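Local structure of C24 protein (Bizionia argentinensis JUB59, 6OV6) at residues L35-V47 with G107-T119. The protein probably forms the receptor-binding tip of a bacteriophage long tail fibre and binds manganese. Residues are numbered along the deposited sequence; the frame is centred on the assembly and turned at random.
Sequences LAGNKAIIKGCVV and GSISWAEFAKLTT
Lys-39 lies across the ring of Phe-114: its CB sits 3.9 Å from the ring centroid and only 6° off the normal, a clean CH-pi contact. Trp-111 CZ3 lies over the other face of that ring, offset toward the rim. CG of Lys-39 is anti to the carbonyl carbon (chi1 -63°) and the chain is extended beyond it, running alongside Glu-113 to a salt bridge of 2.8 Å from NZ to OE1. From this partly exposed salt bridge the packing tightens inward to buried Ile-41, whose CD1 reaches Trp-111 CZ2 at 3.9 Å, and to buried Cys-45, whose CB meets the edge of the same indole. Stacked with Phe-66 and edge-to-face with Phe-102, Trp-111 ties this cluster to the rest of the sheet.

Between the side chains the backbones pair in parallel: Ala-115 N donates to Lys-39 O at 3.1 Å, and Ile-41 N returns a straighter bond to Ala-115 O at 2.9 Å. Beyond Ile-41 direct pairing gives way to water. One water donates to Ile-41 O and accepts from Leu-117 N and Lys-116 NZ. On this looser, solvent-facing side Lys-116 bends at chi2 (92°) and chi4, bringing NZ onto a lone pair of Gly-44 O at 3.0 Å. Away from Lys-116, Leu-117 CD1 packs on buried Ala-36 CB at 3.6 Å, where Leu-35 of the third subunit also packs on Leu-117.

The arrangement is a short parallel edge pairing in a mixed beta-sheet: the weakly bonded strand 115-116 pairs with strand 40-42, whose other edge pairs antiparallel with strand 51-59, in the sheet-rich domain of a trimeric fibre protein.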
ATOM      1  N   LEU A  35     -12.180 -37.452  -0.614  1.00 22.23           N
ATOM      2  CA  LEU A  35     -12.172 -36.105  -1.227  1.00 23.20           C
ATOM      3  C   LEU A  35     -12.651 -35.071  -0.195  1.00 26.61           C
ATOM      4  O   LEU A  35     -12.212 -33.918  -0.212  1.00 24.96           O
ATOM      5  CB  LEU A  35     -13.097 -36.046  -2.477  1.00 24.41           C
ATOM      6  CG  LEU A  35     -12.729 -36.954  -3.664  1.00 29.96           C
ATOM      7  CD1 LEU A  35     -13.595 -36.624  -4.876  1.00 31.26           C
ATOM      8  CD2 LEU A  35     -11.232 -36.879  -3.991  1.00 31.85           C
ATOM      9  N   ALA A  36     -13.580 -35.498   0.679  1.00 25.64           N
ATOM     10  CA  ALA A  36     -14.129 -34.681   1.762  1.00 26.20           C
ATOM     11  C   ALA A  36     -13.176 -34.706   2.954  1.00 30.08           C
ATOM     12  O   ALA A  36     -12.955 -33.679   3.581  1.00 29.30           O
ATOM     13  CB  ALA A  36     -15.504 -35.199   2.159  1.00 26.46           C
ATOM     14  N   GLY A  37     -12.599 -35.879   3.228  1.00 26.21           N
ATOM     15  CA  GLY A  37     -11.692 -36.111   4.334  1.00 26.69           C
ATOM     16  C   GLY A  37     -12.424 -36.864   5.420  1.00 29.02           C
ATOM     17  O   GLY A  37     -13.665 -36.836   5.471  1.00 25.49           O
ATOM     18  N   ASN A  38     -11.665 -37.526   6.306  1.00 26.32           N
ATOM     19  CA  ASN A  38     -12.241 -38.318   7.400  1.00 25.56           C
ATOM     20  C   ASN A  38     -13.168 -37.498   8.314  1.00 27.62           C
ATOM     21  O   ASN A  38     -12.873 -36.323   8.591  1.00 25.67           O
ATOM     22  CB  ASN A  38     -11.144 -39.004   8.196  1.00 28.42           C
ATOM     23  CG  ASN A  38     -11.657 -40.139   9.061  1.00 35.24           C
ATOM     24  OD1 ASN A  38     -12.645 -40.819   8.744  1.00 32.30           O
ATOM     25  ND2 ASN A  38     -11.035 -40.319  10.209  1.00 32.44           N
ATOM     26  N   LYS A  39     -14.282 -38.118   8.757  1.00 25.17           N
ATOM     27  CA  LYS A  39     -15.288 -37.507   9.646  1.00 26.71           C
ATOM     28  C   LYS A  39     -15.959 -36.294   9.025  1.00 29.86           C
ATOM     29  O   LYS A  39     -16.245 -35.302   9.697  1.00 28.39           O
ATOM     30  CB  LYS A  39     -14.736 -37.232  11.076  1.00 29.21           C
ATOM     31  CG  LYS A  39     -14.344 -38.512  11.801  1.00 40.10           C
ATOM     32  CD  LYS A  39     -13.540 -38.215  13.068  1.00 52.03           C
ATOM     33  CE  LYS A  39     -12.876 -39.473  13.576  1.00 71.03           C
ATOM     34  NZ  LYS A  39     -11.956 -39.178  14.706  1.00 83.96           N
ATOM     35  N   ALA A  40     -16.303 -36.432   7.751  1.00 28.61           N
ATOM     36  CA  ALA A  40     -16.987 -35.367   7.054  1.00 26.80           C
ATOM     37  C   ALA A  40     -18.468 -35.624   7.109  1.00 28.09           C
ATOM     38  O   ALA A  40     -18.921 -36.781   7.075  1.00 25.73           O
ATOM     39  CB  ALA A  40     -16.548 -35.333   5.608  1.00 27.51           C
ATOM     40  N   ILE A  41     -19.216 -34.535   7.163  1.00 24.76           N
ATOM     41  CA  ILE A  41     -20.651 -34.527   6.967  1.00 25.29           C
ATOM     42  C   ILE A  41     -20.756 -34.322   5.450  1.00 28.92           C
ATOM     43  O   ILE A  41     -20.355 -33.270   4.936  1.00 28.82           O
ATOM     44  CB  ILE A  41     -21.379 -33.407   7.752  1.00 28.44           C
ATOM     45  CG1 ILE A  41     -21.298 -33.669   9.278  1.00 29.60           C
ATOM     46  CG2 ILE A  41     -22.847 -33.316   7.236  1.00 29.03           C
ATOM     47  CD1 ILE A  41     -21.758 -32.513  10.171  1.00 35.30           C
ATOM     48  N   ILE A  42     -21.245 -35.343   4.740  1.00 25.42           N
ATOM     49  CA  ILE A  42     -21.354 -35.307   3.289  1.00 25.67           C
ATOM     50  C   ILE A  42     -22.619 -34.541   2.888  1.00 30.68           C
ATOM     51  O   ILE A  42     -22.576 -33.703   1.982  1.00 27.70           O
ATOM     52  CB  ILE A  42     -21.361 -36.765   2.701  1.00 27.57           C
ATOM     53  CG1 ILE A  42     -20.095 -37.588   3.096  1.00 27.61           C
ATOM     54  CG2 ILE A  42     -21.636 -36.773   1.168  1.00 27.80           C
ATOM     55  CD1 ILE A  42     -18.726 -37.121   2.547  1.00 32.54           C
ATOM     56  N   LYS A  43     -23.739 -34.857   3.553  1.00 29.22           N
ATOM     57  CA  LYS A  43     -25.036 -34.278   3.272  1.00 29.22           C
ATOM     58  C   LYS A  43     -25.879 -34.245   4.555  1.00 34.84           C
ATOM     59  O   LYS A  43     -25.738 -35.122   5.400  1.00 33.58           O
ATOM     60  CB  LYS A  43     -25.714 -35.150   2.195  1.00 30.58           C
ATOM     61  CG  LYS A  43     -26.968 -34.546   1.569  1.00 36.83           C
ATOM     62  CD  LYS A  43     -27.601 -35.540   0.594  1.00 45.34           C
ATOM     63  CE  LYS A  43     -28.966 -35.068   0.129  1.00 53.63           C
ATOM     64  NZ  LYS A  43     -28.883 -33.823  -0.692  1.00 63.34           N
ATOM     65  N   GLY A  44     -26.749 -33.240   4.674  1.00 32.60           N
ATOM     66  CA  GLY A  44     -27.679 -33.095   5.791  1.00 31.58           C
ATOM     67  C   GLY A  44     -27.006 -32.846   7.118  1.00 34.77           C
ATOM     68  O   GLY A  44     -26.016 -32.106   7.181  1.00 33.79           O
ATOM     69  N   CYS A  45     -27.519 -33.489   8.194  1.00 30.78           N
ATOM     70  CA  CYS A  45     -27.014 -33.312   9.567  1.00 31.77           C
ATOM     71  C   CYS A  45     -27.011 -31.840   9.973  1.00 39.58           C
ATOM     72  O   CYS A  45     -26.037 -31.344  10.544  1.00 38.56           O
ATOM     73  CB  CYS A  45     -25.650 -33.976   9.773  1.00 31.94           C
ATOM     74  SG  CYS A  45     -25.533 -35.625   9.049  1.00 35.36           S
ATOM     75  N   VAL A  46     -28.127 -31.161   9.668  1.00 40.65           N
ATOM     76  CA  VAL A  46     -28.372 -29.733   9.919  1.00 42.41           C
ATOM     77  C   VAL A  46     -29.023 -29.530  11.298  1.00 47.57           C
ATOM     78  O   VAL A  46     -29.989 -30.221  11.634  1.00 44.85           O
ATOM     79  CB  VAL A  46     -29.180 -29.083   8.747  1.00 47.61           C
ATOM     80  CG1 VAL A  46     -29.440 -27.595   8.989  1.00 47.81           C
ATOM     81  CG2 VAL A  46     -28.459 -29.278   7.407  1.00 47.43           C
ATOM     82  N   VAL A  47     -28.454 -28.603  12.094  1.00 48.05           N
ATOM     83  CA  VAL A  47     -28.917 -28.264  13.444  1.00 50.11           C
ATOM     84  C   VAL A  47     -30.202 -27.434  13.397  1.00 57.33           C
ATOM     85  O   VAL A  47     -30.274 -26.436  12.672  1.00 56.86           O
ATOM     86  CB  VAL A  47     -27.803 -27.649  14.359  1.00 55.27           C
ATOM     87  CG1 VAL A  47     -27.103 -26.453  13.700  1.00 56.09           C
ATOM     88  CG2 VAL A  47     -28.336 -27.273  15.747  1.00 54.99           C
ATOM     89  N   GLY A 107     -16.434 -47.250  21.191  1.00 38.44           N
ATOM     90  CA  GLY A 107     -16.581 -47.065  19.755  1.00 37.26           C
ATOM     91  C   GLY A 107     -17.179 -45.738  19.345  1.00 37.22           C
ATOM     92  O   GLY A 107     -17.075 -45.371  18.172  1.00 34.87           O
ATOM     93  N   SER A 108     -17.786 -44.986  20.309  1.00 32.30           N
ATOM     94  CA  SER A 108     -18.344 -43.676  19.992  1.00 31.40           C
ATOM     95  C   SER A 108     -17.241 -42.640  19.719  1.00 35.84           C
ATOM     96  O   SER A 108     -16.120 -42.767  20.214  1.00 35.46           O
ATOM     97  CB  SER A 108     -19.327 -43.189  21.065  1.00 32.33           C
ATOM     98  OG  SER A 108     -18.653 -42.861  22.270  1.00 33.96           O
ATOM     99  N   ILE A 109     -17.564 -41.653  18.892  1.00 33.22           N
ATOM    100  CA  ILE A 109     -16.666 -40.599  18.430  1.00 33.78           C
ATOM    101  C   ILE A 109     -17.307 -39.283  18.790  1.00 36.14           C
ATOM    102  O   ILE A 109     -18.522 -39.125  18.604  1.00 34.41           O
ATOM    103  CB  ILE A 109     -16.499 -40.688  16.858  1.00 36.76           C
ATOM    104  CG1 ILE A 109     -16.211 -42.114  16.323  1.00 38.62           C
ATOM    105  CG2 ILE A 109     -15.553 -39.634  16.283  1.00 35.66           C
ATOM    106  CD1 ILE A 109     -14.976 -42.842  16.842  1.00 55.07           C
ATOM    107  N   SER A 110     -16.489 -38.307  19.220  1.00 32.53           N
ATOM    108  CA  SER A 110     -16.969 -36.956  19.502  1.00 31.26           C
ATOM    109  C   SER A 110     -17.571 -36.378  18.211  1.00 33.60           C
ATOM    110  O   SER A 110     -16.896 -36.358  17.179  1.00 33.34           O
ATOM    111  CB  SER A 110     -15.813 -36.072  19.964  1.00 34.61           C
ATOM    112  OG  SER A 110     -16.232 -34.726  20.091  1.00 42.80           O
ATOM    113  N   TRP A 111     -18.838 -35.961  18.262  1.00 31.49           N
ATOM    114  CA  TRP A 111     -19.547 -35.364  17.127  1.00 32.16           C
ATOM    115  C   TRP A 111     -18.902 -34.053  16.656  1.00 37.43           C
ATOM    116  O   TRP A 111     -18.964 -33.757  15.471  1.00 36.41           O
ATOM    117  CB  TRP A 111     -21.032 -35.168  17.455  1.00 30.95           C
ATOM    118  CG  TRP A 111     -21.897 -34.582  16.369  1.00 31.52           C
ATOM    119  CD1 TRP A 111     -22.717 -33.493  16.483  1.00 34.07           C
ATOM    120  CD2 TRP A 111     -22.095 -35.093  15.035  1.00 31.03           C
ATOM    121  NE1 TRP A 111     -23.409 -33.295  15.312  1.00 33.56           N
ATOM    122  CE2 TRP A 111     -23.041 -34.253  14.402  1.00 34.73           C
ATOM    123  CE3 TRP A 111     -21.545 -36.164  14.305  1.00 31.54           C
ATOM    124  CZ2 TRP A 111     -23.449 -34.447  13.074  1.00 33.89           C
ATOM    125  CZ3 TRP A 111     -21.997 -36.392  13.015  1.00 32.65           C
ATOM    126  CH2 TRP A 111     -22.938 -35.542  12.410  1.00 33.55           C
ATOM    127  N   ALA A 112     -18.249 -33.304  17.565  1.00 36.38           N
ATOM    128  CA  ALA A 112     -17.565 -32.036  17.249  1.00 37.56           C
ATOM    129  C   ALA A 112     -16.396 -32.236  16.257  1.00 39.60           C
ATOM    130  O   ALA A 112     -15.970 -31.282  15.604  1.00 40.00           O
ATOM    131  CB  ALA A 112     -17.063 -31.385  18.526  1.00 38.88           C
ATOM    132  N   GLU A 113     -15.910 -33.480  16.121  1.00 33.53           N
ATOM    133  CA  GLU A 113     -14.844 -33.841  15.171  1.00 31.63           C
ATOM    134  C   GLU A 113     -15.372 -33.938  13.720  1.00 33.08           C
ATOM    135  O   GLU A 113     -14.574 -33.999  12.780  1.00 30.85           O
ATOM    136  CB  GLU A 113     -14.174 -35.143  15.589  1.00 33.04           C
ATOM    137  CG  GLU A 113     -13.287 -34.988  16.816  1.00 43.13           C
ATOM    138  CD  GLU A 113     -12.682 -36.272  17.349  1.00 61.76           C
ATOM    139  OE1 GLU A 113     -12.672 -37.291  16.618  1.00 52.23           O
ATOM    140  OE2 GLU A 113     -12.178 -36.244  18.496  1.00 65.69           O
ATOM    141  N   PHE A 114     -16.708 -33.961  13.547  1.00 29.32           N
ATOM    142  CA  PHE A 114     -17.352 -34.008  12.242  1.00 28.92           C
ATOM    143  C   PHE A 114     -17.520 -32.605  11.711  1.00 35.99           C
ATOM    144  O   PHE A 114     -17.972 -31.709  12.437  1.00 38.00           O
ATOM    145  CB  PHE A 114     -18.680 -34.774  12.273  1.00 29.20           C
ATOM    146  CG  PHE A 114     -18.491 -36.268  12.376  1.00 29.07           C
ATOM    147  CD1 PHE A 114     -18.732 -37.090  11.284  1.00 30.08           C
ATOM    148  CD2 PHE A 114     -18.100 -36.856  13.577  1.00 28.88           C
ATOM    149  CE1 PHE A 114     -18.560 -38.468  11.381  1.00 29.18           C
ATOM    150  CE2 PHE A 114     -17.943 -38.234  13.679  1.00 30.74           C
ATOM    151  CZ  PHE A 114     -18.188 -39.034  12.583  1.00 28.21           C
ATOM    152  N   ALA A 115     -17.097 -32.397  10.470  1.00 33.28           N
ATOM    153  CA  ALA A 115     -17.144 -31.072   9.855  1.00 34.12           C
ATOM    154  C   ALA A 115     -18.100 -30.983   8.679  1.00 34.18           C
ATOM    155  O   ALA A 115     -18.180 -31.890   7.860  1.00 29.80           O
ATOM    156  CB  ALA A 115     -15.749 -30.639   9.434  1.00 35.16           C
ATOM    157  N   LYS A 116     -18.815 -29.863   8.600  1.00 34.07           N
ATOM    158  CA  LYS A 116     -19.706 -29.585   7.480  1.00 35.45           C
ATOM    159  C   LYS A 116     -18.771 -29.011   6.392  1.00 36.80           C
ATOM    160  O   LYS A 116     -17.758 -28.389   6.724  1.00 36.15           O
ATOM    161  CB  LYS A 116     -20.756 -28.539   7.899  1.00 40.05           C
ATOM    162  CG  LYS A 116     -22.019 -28.546   7.045  1.00 64.02           C
ATOM    163  CD  LYS A 116     -23.097 -29.452   7.629  1.00 72.61           C
ATOM    164  CE  LYS A 116     -24.363 -29.382   6.817  1.00 70.12           C
ATOM    165  NZ  LYS A 116     -24.302 -30.248   5.609  1.00 63.72           N
ATOM    166  N   LEU A 117     -19.065 -29.250   5.120  1.00 30.90           N
ATOM    167  CA  LEU A 117     -18.167 -28.771   4.076  1.00 30.34           C
ATOM    168  C   LEU A 117     -18.715 -27.657   3.217  1.00 31.22           C
ATOM    169  O   LEU A 117     -19.929 -27.528   3.074  1.00 31.56           O
ATOM    170  CB  LEU A 117     -17.787 -29.943   3.154  1.00 31.13           C
ATOM    171  CG  LEU A 117     -17.357 -31.230   3.838  1.00 36.59           C
ATOM    172  CD1 LEU A 117     -17.589 -32.408   2.940  1.00 37.06           C
ATOM    173  CD2 LEU A 117     -15.925 -31.126   4.367  1.00 37.78           C
ATOM    174  N   THR A 118     -17.804 -26.875   2.600  1.00 25.61           N
ATOM    175  CA  THR A 118     -18.164 -25.903   1.584  1.00 26.12           C
ATOM    176  C   THR A 118     -18.177 -26.736   0.295  1.00 29.32           C
ATOM    177  O   THR A 118     -17.262 -27.549   0.078  1.00 29.20           O
ATOM    178  CB  THR A 118     -17.146 -24.766   1.501  1.00 31.40           C
ATOM    179  OG1 THR A 118     -17.179 -24.037   2.729  1.00 34.30           O
ATOM    180  CG2 THR A 118     -17.420 -23.833   0.349  1.00 25.33           C
ATOM    181  N   THR A 119     -19.186 -26.541  -0.553  1.00 25.43           N
ATOM    182  CA  THR A 119     -19.304 -27.344  -1.778  1.00 24.81           C
ATOM    183  C   THR A 119     -18.242 -26.959  -2.800  1.00 27.63           C
ATOM    184  O   THR A 119     -17.714 -25.843  -2.757  1.00 26.15           O
ATOM    185  CB  THR A 119     -20.688 -27.185  -2.399  1.00 28.50           C
ATOM    186  OG1 THR A 119     -20.818 -25.829  -2.823  1.00 26.61           O
ATOM    187  CG2 THR A 119     -21.837 -27.574  -1.442  1.00 29.89           C
TER
HETATM  188  O   HOH W   1     -21.367 -30.797   4.727  1.00 41.18           O